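PDB 3IHV: SusD homolog from Bacteroides thetaiotaomicron VPI-5482, which probably binds glycans at the bacterial outer membrane as a SusD-family partner in nutrient capture. Local coordinates for residues Leu44-Gly48 against Ile64-Asn68; Lys235-Leu239 against Tyr397-Leu401; Asp315-Arg320 against Glu458-Glu462; Asp322-Tyr328 against Tyr366-Asp372. One frame throughout, in Å; residues are numbered along the deposited sequence.

Interaction 1 of 4, residues Leu44-Gly48 against Ile64-Asn68; sequences LFNLG and IIPTN
The phenyl ring of Phe45 meets Ile65 obliquely, with CD1 4.0 Å from Ile65 CG2 and the neighbouring CE1 close to Ile65 CD1. Its other surroundings include the ring of Phe516, turned about 55° to it, and side chains of helix 75-101. The pyrrolidine ring of Pro66 is shared by two leucines: Leu44 CD1 and Leu47 CD1 each approach its CG to 3.7 Å. Leu47 lies alongside the proline, pointing the same way, and adds a CB to CB approach to Pro66 of 3.8 Å. Leu44 forks over Pro66 and Ile65, one methyl on the proline and the other, CD2, 4.2 Å from Ile65 CD1; Leu44 and Ile65 cross at about a right angle. Because CG of Leu44 stands opposite its backbone N (chi1 -169°), the fork swings across from the last turn of helix 40-44. Ile65 and Pro66 are offered on a type I turn that runs from Ile65 to Asn68 and is closed by Asn68 N to Ile65 O, 3.0 Å. At the far end Gly48 CA passes 3.9 Å from Pro66 O; a side chain here would collide with that carbonyl, and the backbone angles of Gly48 also call for glycine. The side chains that meet directly across the loops flanking strand 52-54 are all hydrocarbon, so this part of the fit rests on shape, while Arg470, bound to Leu47 O and Asn68 OD1, and the Tyr479 hydroxyl, bound to Gly48 O and Asn68 ND2, supply polar ties between the loops.

Interaction 2 of 4, residues Lys235-Leu239 against Tyr397-Leu401; sequences KHGLL and YADVL
Water 1 links the two segments: it accepts from His236 N at 2.9 Å and lies 3.2 Å from Tyr397 OH in a hydrogen bond. Next to this water the Tyr397 ring is laid against the backbone of 236-237. His236 CB sits over one face, 4.1 Å from the ring centroid and 27° off the normal, in a CH-pi contact, and Gly237 N lies over the same face, nearer the rim. Gly237 C comes to 3.6 Å from Tyr397 CD2. The ring reaches the loop because its CG is turned opposite the backbone N (chi1 -173°), projecting from the first turn of helix 397-412. The His236 imidazole turns from the tyrosine, and its ND1 binds Thr257 O. Leu238 continues the contact along the helix. Its CD2 nears the ring edge close to the ring plane and rests 3.7 Å from Ala398 CB, while CD1 meets Leu401 CD1 tip to tip at 3.9 Å. A leucine in place of Tyr397 is likely to cost water 1 its hydroxyl partner and the Gly237 peptide and His236 CB their flat aromatic cover. Leu230, from helix 219-232, touches both His236 and Tyr397, and Arg429 of helix 417-430 lies against Leu238 and Ala398. The contact therefore seats the connection between helices 219-232 and 242-250 on the start of helix 397-412, a packing of the helical framework. Its chemistry is graded: a single water joins the polar rim, the aromatic face lies on peptide and methylene, and aliphatic methyls finish the join, so the direct grip across the segments is dispersive.

Interaction 3 of 4, residues Asp315-Arg320 against Glu458-Glu462; sequences DVSDIR and ERSYE
Arg320 NH1 is held between two carboxylates of helix 448-463, 2.7 Å from Glu458 OE2 and 2.8 Å from Glu462 OE1. NH2 also donates to Glu458 OE2, giving an end-on grip in which two nitrogens share one oxygen; the guanidinium and the Glu458 carboxylate are nearly coplanar, 24° apart. The bond to Glu462 is straighter, 160° at the hydrogen, and uses the anti lone pair of OE1. Tyr461 CB lies over one face of the guanidinium, 3.7 Å from NH2. Asp318 holds the remaining edge side-on: NE donates to its OD1 at 3.0 Å and NH2 to its OD2. These four residues make a buried salt-bridge network joining the loop before helix 320-324 to helix 448-463, part of the predominantly helical SusD fold. The same Asp318 OD1 also receives Arg320 N, a capping bond at the start of helix 320-324, so one carboxylate fixes both ends of the arginine. The bend of the arginine at chi3 (-66°) turns its head toward the glutamates. Were Arg320 cut back to alanine, Asp318 would probably lose its side-on partner, Glu458 OE2 and Glu462 OE1 these donors, and the loop its ionic link to the helix. Beside the network, Asp315 OD2 and the Tyr461 hydroxyl are joined by water 2, which donates to Asp315 at 2.7 Å and lies at the ring edge. In the second shell, Arg427 pairs with Glu458 OE1, and Arg396 and Arg429 with Glu462 OE2, while Trp312 NE1 donates to Asp318 OD2.

Interaction 4 of 4, residues Asp322-Tyr328 against Tyr366-Asp372; sequences DLSIANY and YTPAKWD
The hydroxyl of Tyr328 meets the carboxylate of Asp372. From CB the side chain turns so that CG stands between the backbone N and carbonyl carbon (chi1 58°), which brings one ring face over Ala326 CB, 3.5 Å from the ring plane and toward its rim. Farther out CE1 and CZ pass close to Asp372 OD2, which lies near the ring plane, and at the tip OH donates to that oxygen at 2.6 Å, using the anti lone pair. Tyr330 is a second hydroxyl partner of OD2, while Asp372 OD1 caps Lys375 N at the start of helix 373-376. Opposing backbones are tied by Ala326 N to Thr367 O, 2.8 Å and 173° at the hydrogen, by the longer return bond from Thr367 N to Ala326 O, and by Ala369 N to Ser324 O. Next to the Ala326-Thr367 pair, Asn327 CB lies over the Tyr366 ring, 3.7 Å from its centroid, in a CH-pi contact, and both side chains end on Asp353. Ile325 CG2 touches Tyr366 CD2 at 3.8 Å. With its chain stretched out, Lys370 brings CE 3.4 Å from Ser324 OG, itself bonded to Arg320 O; water 4 joins NZ to that hydroxyl, and NZ pairs with Glu466. Ala326-Thr367, a hydrogen-bonded pair, and Ile325-Pro368, a non-hydrogen-bonded one, join central strand 325-330 to edge strand 367-368 of a three-stranded antiparallel sheet in this mainly helical SusD-family protein.

Overall arrangement
Interactions 1, 3 and 4 are buried, whereas interaction 2 is only partly so. Interactions 2 and 3 touch through the salt bridge of Asp399 to Arg459 and through Ala398 against Glu462, joining helices 397-412 and 448-463; interaction 4 adjoins interaction 3, and helix 320-324 begins in one and ends in the other. Interaction 1 stands apart, its nearest atoms about 7 Å from interaction 4, and packs loops about strand 52-54. Their chemistry follows: hydrocarbon between loops in interaction 1, a tyrosine face on a loop in interaction 2, buried charges at a helix in interaction 3, and backbone strand pairing with a tyrosine-aspartate bond in interaction 4.

Interaction 1 of 4, residues Leu44-Gly48 against Ile64-Asn68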
loop_
_atom_site.group_PDB
_atom_site.type_symbol
_atom_site.label_atom_id
_atom_site.label_comp_id
_atom_site.label_asym_id
_atom_site.label_seq_id
_atom_site.Cartn_x
_atom_site.Cartn_y
_atom_site.Cartn_z
ATOM N N LEU A 44 -5.365 7.853 -0.848
ATOM C CA LEU A 44 -5.292 9.302 -0.683
ATOM C C LEU A 44 -3.972 9.830 -0.182
ATOM O O LEU A 44 -3.529 10.868 -0.650
ATOM C CB LEU A 44 -6.429 9.825 0.229
ATOM C CG LEU A 44 -6.673 11.327 0.310
ATOM C CD1 LEU A 44 -7.056 11.941 -1.074
ATOM C CD2 LEU A 44 -7.748 11.619 1.395
ATOM N N PHE A 45 -3.347 9.125 0.748
ATOM C CA PHE A 45 -2.117 9.620 1.357
ATOM C C PHE A 45 -0.870 9.242 0.577
ATOM O O PHE A 45 0.239 9.541 1.042
ATOM C CB PHE A 45 -1.947 9.078 2.785
ATOM C CG PHE A 45 -3.041 9.473 3.767
ATOM C CD1 PHE A 45 -4.005 10.452 3.492
ATOM C CD2 PHE A 45 -2.983 8.975 5.063
ATOM C CE1 PHE A 45 -4.943 10.800 4.458
ATOM C CE2 PHE A 45 -3.923 9.353 6.003
ATOM C CZ PHE A 45 -4.899 10.259 5.677
ATOM N N ASN A 46 -1.029 8.629 -0.594
ATOM C CA ASN A 46 0.093 8.108 -1.362
ATOM C C ASN A 46 0.288 8.813 -2.690
ATOM O O ASN A 46 1.004 8.314 -3.545
ATOM C CB ASN A 46 -0.169 6.625 -1.600
ATOM C CG ASN A 46 -0.234 5.849 -0.294
ATOM O OD1 ASN A 46 0.525 6.131 0.605
ATOM N ND2 ASN A 46 -1.135 4.859 -0.198
ATOM N N LEU A 47 -0.374 9.940 -2.860
ATOM C CA LEU A 47 -0.281 10.687 -4.099
ATOM C C LEU A 47 0.773 11.765 -4.064
ATOM O O LEU A 47 1.306 12.142 -3.003
ATOM C CB LEU A 47 -1.651 11.272 -4.419
ATOM C CG LEU A 47 -2.707 10.247 -4.782
ATOM C CD1 LEU A 47 -4.083 10.905 -4.678
ATOM C CD2 LEU A 47 -2.477 9.666 -6.188
ATOM N N GLY A 48 1.115 12.267 -5.244
ATOM C CA GLY A 48 2.045 13.395 -5.342
ATOM C C GLY A 48 3.481 12.986 -5.426
ATOM O O GLY A 48 4.319 13.372 -4.593
ATOM N N ILE A 64 -6.503 18.721 -1.459
ATOM C CA ILE A 64 -5.641 19.382 -0.470
ATOM C C ILE A 64 -4.539 18.493 0.109
ATOM O O ILE A 64 -3.389 18.944 0.254
ATOM C CB ILE A 64 -6.463 20.085 0.644
ATOM C CG1 ILE A 64 -5.572 21.073 1.423
ATOM C CG2 ILE A 64 -7.185 19.066 1.526
ATOM C CD1 ILE A 64 -6.306 21.858 2.481
ATOM N N ILE A 65 -4.845 17.227 0.404
ATOM C CA ILE A 65 -3.832 16.320 0.930
ATOM C C ILE A 65 -2.825 15.894 -0.132
ATOM O O ILE A 65 -1.622 16.019 0.090
ATOM C CB ILE A 65 -4.449 15.125 1.705
ATOM C CG1 ILE A 65 -5.097 15.636 3.023
ATOM C CG2 ILE A 65 -3.394 14.088 2.040
ATOM C CD1 ILE A 65 -6.052 14.640 3.701
ATOM N N PRO A 66 -3.307 15.420 -1.304
ATOM C CA PRO A 66 -2.356 15.010 -2.343
ATOM C C PRO A 66 -1.441 16.101 -2.875
ATOM O O PRO A 66 -0.418 15.782 -3.468
ATOM C CB PRO A 66 -3.269 14.521 -3.461
ATOM C CG PRO A 66 -4.494 14.057 -2.761
ATOM C CD PRO A 66 -4.697 15.094 -1.697
ATOM N N THR A 67 -1.794 17.374 -2.681
ATOM C CA THR A 67 -0.940 18.479 -3.108
ATOM C C THR A 67 -0.061 19.009 -1.986
ATOM O O THR A 67 0.651 20.000 -2.177
ATOM C CB THR A 67 -1.785 19.645 -3.645
ATOM O OG1 THR A 67 -2.715 20.077 -2.616
ATOM C CG2 THR A 67 -2.527 19.210 -4.992
ATOM N N ASN A 68 -0.112 18.396 -0.795
ATOM C CA ASN A 68 0.698 18.839 0.325
ATOM C C ASN A 68 0.454 20.275 0.747
ATOM O O ASN A 68 1.378 20.988 1.087
ATOM C CB ASN A 68 2.178 18.585 0.045
ATOM C CG ASN A 68 2.501 17.115 -0.039
ATOM O OD1 ASN A 68 1.840 16.301 0.624
ATOM N ND2 ASN A 68 3.480 16.750 -0.872
#

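Interaction 2 of 4, residues Lys235-Leu239 against Tyr397-Leu401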
loop_
_atom_site.group_PDB
_atom_site.type_symbol
_atom_site.label_atom_id
_atom_site.label_comp_id
_atom_site.label_asym_id
_atom_site.label_seq_id
_atom_site.Cartn_x
_atom_site.Cartn_y
_atom_site.Cartn_z
ATOM N N LYS A 235 8.163 -21.419 -0.767
ATOM C CA LYS A 235 6.741 -21.447 -0.458
ATOM C C LYS A 235 5.943 -20.403 -1.196
ATOM O O LYS A 235 4.725 -20.469 -1.186
ATOM C CB LYS A 235 6.543 -21.297 1.062
ATOM C CG LYS A 235 7.140 -22.439 1.875
ATOM C CD LYS A 235 6.207 -23.643 1.957
ATOM C CE LYS A 235 6.966 -24.945 2.290
ATOM N NZ LYS A 235 7.705 -24.897 3.599
ATOM N N HIS A 236 6.588 -19.409 -1.802
ATOM C CA HIS A 236 5.867 -18.354 -2.480
ATOM C C HIS A 236 6.493 -18.105 -3.861
ATOM O O HIS A 236 7.578 -18.611 -4.158
ATOM C CB HIS A 236 5.790 -17.084 -1.608
ATOM C CG HIS A 236 4.883 -17.238 -0.433
ATOM N ND1 HIS A 236 3.521 -17.084 -0.517
ATOM C CD2 HIS A 236 5.141 -17.625 0.845
ATOM C CE1 HIS A 236 2.977 -17.357 0.660
ATOM N NE2 HIS A 236 3.938 -17.673 1.505
ATOM N N GLY A 237 5.781 -17.365 -4.695
ATOM C CA GLY A 237 6.283 -17.077 -6.039
ATOM C C GLY A 237 5.517 -15.975 -6.709
ATOM O O GLY A 237 4.659 -15.324 -6.094
ATOM N N LEU A 238 5.837 -15.778 -7.990
ATOM C CA LEU A 238 5.156 -14.816 -8.831
ATOM C C LEU A 238 4.127 -15.529 -9.681
ATOM O O LEU A 238 4.392 -16.638 -10.238
ATOM C CB LEU A 238 6.155 -14.097 -9.754
ATOM C CG LEU A 238 7.287 -13.336 -9.059
ATOM C CD1 LEU A 238 8.343 -12.783 -10.058
ATOM C CD2 LEU A 238 6.667 -12.222 -8.187
ATOM N N LEU A 239 2.957 -14.920 -9.794
ATOM C CA LEU A 239 1.958 -15.432 -10.691
ATOM C C LEU A 239 2.568 -15.367 -12.082
ATOM O O LEU A 239 3.289 -14.398 -12.421
ATOM C CB LEU A 239 0.640 -14.650 -10.647
ATOM C CG LEU A 239 -0.086 -14.612 -9.305
ATOM C CD1 LEU A 239 -1.492 -14.012 -9.468
ATOM C CD2 LEU A 239 -0.164 -16.038 -8.688
ATOM N N TYR A 397 4.625 -10.691 -3.158
ATOM C CA TYR A 397 5.979 -11.249 -3.180
ATOM C C TYR A 397 6.923 -10.512 -4.115
ATOM O O TYR A 397 8.126 -10.455 -3.839
ATOM C CB TYR A 397 5.875 -12.704 -3.575
ATOM C CG TYR A 397 7.109 -13.542 -3.519
ATOM C CD1 TYR A 397 7.644 -13.949 -2.312
ATOM C CD2 TYR A 397 7.695 -14.015 -4.679
ATOM C CE1 TYR A 397 8.747 -14.771 -2.256
ATOM C CE2 TYR A 397 8.791 -14.840 -4.633
ATOM C CZ TYR A 397 9.311 -15.228 -3.403
ATOM O OH TYR A 397 10.383 -16.067 -3.367
ATOM N N ALA A 398 6.426 -9.933 -5.222
ATOM C CA ALA A 398 7.337 -9.191 -6.112
ATOM C C ALA A 398 8.035 -8.025 -5.376
ATOM O O ALA A 398 9.177 -7.712 -5.634
ATOM C CB ALA A 398 6.591 -8.654 -7.354
ATOM N N ASP A 399 7.291 -7.363 -4.507
ATOM C CA ASP A 399 7.799 -6.238 -3.680
ATOM C C ASP A 399 8.931 -6.781 -2.818
ATOM O O ASP A 399 10.047 -6.201 -2.738
ATOM C CB ASP A 399 6.611 -5.722 -2.855
ATOM C CG ASP A 399 6.864 -4.400 -2.128
ATOM O OD1 ASP A 399 8.020 -3.981 -1.949
ATOM O OD2 ASP A 399 5.849 -3.791 -1.699
ATOM N N VAL A 400 8.705 -7.953 -2.217
ATOM C CA VAL A 400 9.724 -8.554 -1.381
ATOM C C VAL A 400 10.961 -8.951 -2.200
ATOM O O VAL A 400 12.079 -8.706 -1.752
ATOM C CB VAL A 400 9.214 -9.757 -0.561
ATOM C CG1 VAL A 400 10.355 -10.310 0.323
ATOM C CG2 VAL A 400 7.976 -9.362 0.313
ATOM N N LEU A 401 10.775 -9.499 -3.403
ATOM C CA LEU A 401 11.947 -9.814 -4.239
ATOM C C LEU A 401 12.742 -8.531 -4.507
ATOM O O LEU A 401 13.963 -8.518 -4.425
ATOM C CB LEU A 401 11.573 -10.463 -5.568
ATOM C CG LEU A 401 11.069 -11.906 -5.474
ATOM C CD1 LEU A 401 10.522 -12.431 -6.828
ATOM C CD2 LEU A 401 12.141 -12.846 -4.924
HETATM O O HOH W 1 9.296 -18.525 -1.641
#

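Interaction 3 of 4, residues Asp315-Arg320 against Glu458-Glu462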
loop_
_atom_site.group_PDB
_atom_site.type_symbol
_atom_site.label_atom_id
_atom_site.label_comp_id
_atom_site.label_asym_id
_atom_site.label_seq_id
_atom_site.Cartn_x
_atom_site.Cartn_y
_atom_site.Cartn_z
ATOM N N ASP A 315 10.518 1.103 -22.949
ATOM C CA ASP A 315 10.684 -0.362 -22.731
ATOM C C ASP A 315 9.490 -1.100 -23.321
ATOM O O ASP A 315 8.594 -1.607 -22.609
ATOM C CB ASP A 315 10.764 -0.648 -21.238
ATOM C CG ASP A 315 11.992 -0.021 -20.586
ATOM O OD1 ASP A 315 12.859 0.408 -21.357
ATOM O OD2 ASP A 315 12.080 -0.006 -19.343
ATOM N N VAL A 316 9.486 -1.155 -24.647
ATOM C CA VAL A 316 8.329 -1.600 -25.375
ATOM C C VAL A 316 7.730 -2.930 -24.948
ATOM O O VAL A 316 6.510 -3.041 -24.775
ATOM C CB VAL A 316 8.628 -1.574 -26.913
ATOM C CG1 VAL A 316 7.500 -2.211 -27.695
ATOM C CG2 VAL A 316 8.847 -0.095 -27.371
ATOM N N SER A 317 8.578 -3.918 -24.737
ATOM C CA SER A 317 8.129 -5.273 -24.456
ATOM C C SER A 317 7.682 -5.511 -23.026
ATOM O O SER A 317 7.241 -6.600 -22.709
ATOM C CB SER A 317 9.221 -6.266 -24.850
ATOM O OG SER A 317 9.515 -6.119 -26.228
ATOM N N ASP A 318 7.785 -4.509 -22.164
ATOM C CA ASP A 318 7.318 -4.641 -20.781
ATOM C C ASP A 318 5.791 -4.630 -20.796
ATOM O O ASP A 318 5.169 -3.567 -21.043
ATOM C CB ASP A 318 7.869 -3.478 -19.969
ATOM C CG ASP A 318 7.575 -3.594 -18.502
ATOM O OD1 ASP A 318 6.582 -4.271 -18.126
ATOM O OD2 ASP A 318 8.321 -2.956 -17.724
ATOM N N ILE A 319 5.192 -5.787 -20.515
ATOM C CA ILE A 319 3.731 -5.933 -20.587
ATOM C C ILE A 319 3.003 -5.271 -19.420
ATOM O O ILE A 319 1.789 -5.114 -19.446
ATOM C CB ILE A 319 3.271 -7.420 -20.746
ATOM C CG1 ILE A 319 3.484 -8.226 -19.464
ATOM C CG2 ILE A 319 3.940 -8.035 -22.003
ATOM C CD1 ILE A 319 2.736 -9.554 -19.451
ATOM N N ARG A 320 3.737 -4.883 -18.395
ATOM C CA ARG A 320 3.106 -4.302 -17.234
ATOM C C ARG A 320 2.603 -2.915 -17.522
ATOM O O ARG A 320 1.706 -2.463 -16.847
ATOM C CB ARG A 320 4.066 -4.214 -16.086
ATOM C CG ARG A 320 4.523 -5.566 -15.572
ATOM C CD ARG A 320 5.652 -5.435 -14.578
ATOM N NE ARG A 320 6.862 -4.917 -15.229
ATOM C CZ ARG A 320 8.057 -4.813 -14.633
ATOM N NH1 ARG A 320 8.234 -5.195 -13.385
ATOM N NH2 ARG A 320 9.088 -4.339 -15.284
ATOM N N GLU A 458 12.626 -0.082 -10.937
ATOM C CA GLU A 458 11.825 -1.317 -11.061
ATOM C C GLU A 458 10.626 -1.284 -10.143
ATOM O O GLU A 458 9.560 -1.786 -10.485
ATOM C CB GLU A 458 12.691 -2.549 -10.785
ATOM C CG GLU A 458 12.038 -3.808 -11.212
ATOM C CD GLU A 458 11.860 -3.890 -12.726
ATOM O OE1 GLU A 458 12.732 -3.356 -13.459
ATOM O OE2 GLU A 458 10.849 -4.481 -13.174
ATOM N N ARG A 459 10.792 -0.703 -8.952
ATOM C CA ARG A 459 9.683 -0.563 -8.025
ATOM C C ARG A 459 8.528 0.227 -8.622
ATOM O O ARG A 459 7.346 -0.118 -8.381
ATOM C CB ARG A 459 10.143 0.038 -6.686
ATOM C CG ARG A 459 11.072 -0.908 -5.901
ATOM C CD ARG A 459 11.392 -0.350 -4.527
ATOM N NE ARG A 459 10.223 -0.342 -3.639
ATOM C CZ ARG A 459 9.705 -1.424 -3.064
ATOM N NH1 ARG A 459 10.217 -2.653 -3.257
ATOM N NH2 ARG A 459 8.615 -1.286 -2.334
ATOM N N SER A 460 8.840 1.260 -9.416
ATOM C CA SER A 460 7.782 1.992 -10.101
ATOM C C SER A 460 7.119 1.120 -11.149
ATOM O O SER A 460 5.890 1.081 -11.220
ATOM C CB SER A 460 8.294 3.313 -10.688
ATOM O OG SER A 460 9.082 3.138 -11.842
ATOM N N TYR A 461 7.897 0.384 -11.950
ATOM C CA TYR A 461 7.331 -0.488 -12.999
ATOM C C TYR A 461 6.559 -1.679 -12.450
ATOM O O TYR A 461 5.553 -2.102 -13.050
ATOM C CB TYR A 461 8.414 -0.953 -13.984
ATOM C CG TYR A 461 9.092 0.170 -14.776
ATOM C CD1 TYR A 461 8.473 1.404 -14.987
ATOM C CD2 TYR A 461 10.283 -0.060 -15.431
ATOM C CE1 TYR A 461 9.065 2.387 -15.758
ATOM C CE2 TYR A 461 10.871 0.909 -16.232
ATOM C CZ TYR A 461 10.259 2.128 -16.388
ATOM O OH TYR A 461 10.856 3.084 -17.177
ATOM N N GLU A 462 6.978 -2.179 -11.284
ATOM C CA GLU A 462 6.307 -3.337 -10.727
ATOM C C GLU A 462 5.081 -2.998 -9.893
ATOM O O GLU A 462 4.042 -3.689 -9.972
ATOM C CB GLU A 462 7.288 -4.147 -9.863
ATOM C CG GLU A 462 6.659 -5.403 -9.250
ATOM C CD GLU A 462 6.103 -6.400 -10.269
ATOM O OE1 GLU A 462 6.527 -6.396 -11.477
ATOM O OE2 GLU A 462 5.186 -7.171 -9.874
HETATM O O HOH W 2 12.975 2.373 -18.457
#

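Interaction 4 of 4, residues Asp322-Tyr328 against Tyr366-Asp372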
loop_
_atom_site.group_PDB
_atom_site.type_symbol
_atom_site.label_atom_id
_atom_site.label_comp_id
_atom_site.label_asym_id
_atom_site.label_seq_id
_atom_site.Cartn_x
_atom_site.Cartn_y
_atom_site.Cartn_z
ATOM N N ASP A 322 0.924 -1.380 -20.128
ATOM C CA ASP A 322 -0.490 -1.331 -20.512
ATOM C C ASP A 322 -1.446 -1.946 -19.482
ATOM O O ASP A 322 -2.639 -1.619 -19.483
ATOM C CB ASP A 322 -0.700 -1.988 -21.872
ATOM C CG ASP A 322 0.008 -1.246 -22.971
ATOM O OD1 ASP A 322 0.099 -0.002 -22.901
ATOM O OD2 ASP A 322 0.482 -1.899 -23.906
ATOM N N LEU A 323 -0.948 -2.861 -18.647
ATOM C CA LEU A 323 -1.750 -3.443 -17.588
ATOM C C LEU A 323 -1.864 -2.530 -16.396
ATOM O O LEU A 323 -2.803 -2.695 -15.616
ATOM C CB LEU A 323 -1.198 -4.792 -17.143
ATOM C CG LEU A 323 -1.384 -5.891 -18.164
ATOM C CD1 LEU A 323 -0.550 -7.147 -17.827
ATOM C CD2 LEU A 323 -2.888 -6.273 -18.254
ATOM N N SER A 324 -0.943 -1.562 -16.283
ATOM C CA SER A 324 -0.885 -0.644 -15.161
ATOM C C SER A 324 -1.505 0.735 -15.362
ATOM O O SER A 324 -2.052 1.326 -14.407
ATOM C CB SER A 324 0.591 -0.449 -14.768
ATOM O OG SER A 324 1.172 -1.676 -14.339
ATOM N N ILE A 325 -1.489 1.207 -16.613
ATOM C CA ILE A 325 -1.899 2.578 -16.963
ATOM C C ILE A 325 -2.965 2.563 -18.048
ATOM O O ILE A 325 -2.790 1.892 -19.074
ATOM C CB ILE A 325 -0.703 3.409 -17.461
ATOM C CG1 ILE A 325 0.414 3.462 -16.414
ATOM C CG2 ILE A 325 -1.111 4.838 -17.848
ATOM C CD1 ILE A 325 1.726 4.157 -16.877
ATOM N N ALA A 326 -4.066 3.281 -17.788
ATOM C CA ALA A 326 -5.189 3.381 -18.685
ATOM C C ALA A 326 -5.151 4.702 -19.429
ATOM O O ALA A 326 -5.241 5.757 -18.819
ATOM C CB ALA A 326 -6.534 3.287 -17.932
ATOM N N ASN A 327 -5.034 4.632 -20.742
ATOM C CA ASN A 327 -5.089 5.827 -21.588
ATOM C C ASN A 327 -6.503 6.015 -22.126
ATOM O O ASN A 327 -6.713 6.772 -23.081
ATOM C CB ASN A 327 -4.078 5.713 -22.735
ATOM C CG ASN A 327 -4.413 4.606 -23.730
ATOM O OD1 ASN A 327 -5.316 3.783 -23.518
ATOM N ND2 ASN A 327 -3.692 4.594 -24.855
ATOM N N TYR A 328 -7.469 5.399 -21.444
ATOM C CA TYR A 328 -8.849 5.333 -21.909
ATOM C C TYR A 328 -9.783 5.509 -20.753
ATOM O O TYR A 328 -9.376 5.388 -19.607
ATOM C CB TYR A 328 -9.107 3.929 -22.502
ATOM C CG TYR A 328 -8.847 2.785 -21.533
ATOM C CD1 TYR A 328 -9.838 2.353 -20.642
ATOM C CD2 TYR A 328 -7.605 2.156 -21.473
ATOM C CE1 TYR A 328 -9.620 1.319 -19.753
ATOM C CE2 TYR A 328 -7.364 1.127 -20.570
ATOM C CZ TYR A 328 -8.389 0.695 -19.719
ATOM O OH TYR A 328 -8.164 -0.317 -18.798
ATOM N N TYR A 366 -4.944 10.314 -17.796
ATOM C CA TYR A 366 -4.701 8.870 -17.702
ATOM C C TYR A 366 -4.799 8.470 -16.232
ATOM O O TYR A 366 -4.452 9.258 -15.329
ATOM C CB TYR A 366 -3.283 8.477 -18.140
ATOM C CG TYR A 366 -2.908 8.487 -19.609
ATOM C CD1 TYR A 366 -3.701 9.093 -20.588
ATOM C CD2 TYR A 366 -1.680 7.944 -19.998
ATOM C CE1 TYR A 366 -3.304 9.100 -21.916
ATOM C CE2 TYR A 366 -1.275 7.954 -21.278
ATOM C CZ TYR A 366 -2.074 8.555 -22.246
ATOM O OH TYR A 366 -1.675 8.555 -23.549
ATOM N N THR A 367 -5.236 7.231 -15.999
ATOM C CA THR A 367 -5.436 6.699 -14.655
ATOM C C THR A 367 -4.708 5.361 -14.517
ATOM O O THR A 367 -4.178 4.820 -15.493
ATOM C CB THR A 367 -6.937 6.433 -14.386
ATOM O OG1 THR A 367 -7.426 5.423 -15.317
ATOM C CG2 THR A 367 -7.752 7.716 -14.551
ATOM N N PRO A 368 -4.678 4.821 -13.300
ATOM C CA PRO A 368 -4.232 3.431 -13.232
ATOM C C PRO A 368 -5.255 2.552 -13.970
ATOM O O PRO A 368 -6.428 2.937 -14.111
ATOM C CB PRO A 368 -4.275 3.130 -11.714
ATOM C CG PRO A 368 -4.358 4.485 -11.025
ATOM C CD PRO A 368 -4.982 5.393 -11.980
ATOM N N ALA A 369 -4.818 1.382 -14.447
ATOM C CA ALA A 369 -5.702 0.404 -15.083
ATOM C C ALA A 369 -5.783 -0.883 -14.263
ATOM O O ALA A 369 -6.520 -1.795 -14.603
ATOM C CB ALA A 369 -5.226 0.081 -16.487
ATOM N N LYS A 370 -5.026 -0.963 -13.169
ATOM C CA LYS A 370 -4.994 -2.165 -12.325
ATOM C C LYS A 370 -6.348 -2.519 -11.724
ATOM O O LYS A 370 -6.623 -3.690 -11.474
ATOM C CB LYS A 370 -3.983 -1.976 -11.213
ATOM C CG LYS A 370 -2.570 -1.942 -11.746
ATOM C CD LYS A 370 -1.519 -1.747 -10.670
ATOM C CE LYS A 370 -0.120 -2.035 -11.238
ATOM N NZ LYS A 370 1.062 -1.854 -10.300
ATOM N N TRP A 371 -7.149 -1.495 -11.443
ATOM C CA TRP A 371 -8.459 -1.683 -10.820
ATOM C C TRP A 371 -9.607 -1.264 -11.752
ATOM O O TRP A 371 -10.600 -0.680 -11.328
ATOM C CB TRP A 371 -8.507 -1.050 -9.411
ATOM C CG TRP A 371 -7.333 -1.522 -8.598
ATOM C CD1 TRP A 371 -7.226 -2.715 -7.938
ATOM C CD2 TRP A 371 -6.049 -0.873 -8.464
ATOM N NE1 TRP A 371 -5.961 -2.848 -7.396
ATOM C CE2 TRP A 371 -5.240 -1.717 -7.665
ATOM C CE3 TRP A 371 -5.545 0.374 -8.852
ATOM C CZ2 TRP A 371 -3.925 -1.392 -7.317
ATOM C CZ3 TRP A 371 -4.228 0.705 -8.510
ATOM C CH2 TRP A 371 -3.444 -0.176 -7.724
ATOM N N ASP A 372 -9.460 -1.640 -13.027
ATOM C CA ASP A 372 -10.478 -1.441 -14.023
ATOM C C ASP A 372 -11.651 -2.435 -13.810
ATOM O O ASP A 372 -11.621 -3.604 -14.248
ATOM C CB ASP A 372 -9.867 -1.602 -15.398
ATOM C CG ASP A 372 -10.849 -1.329 -16.495
ATOM O OD1 ASP A 372 -12.089 -1.433 -16.249
ATOM O OD2 ASP A 372 -10.376 -1.070 -17.602
HETATM O O HOH W 3 -5.135 -3.693 -16.140
HETATM O O HOH W 4 3.084 -1.412 -12.314
HETATM O O HOH W 5 -9.436 6.486 -16.994
#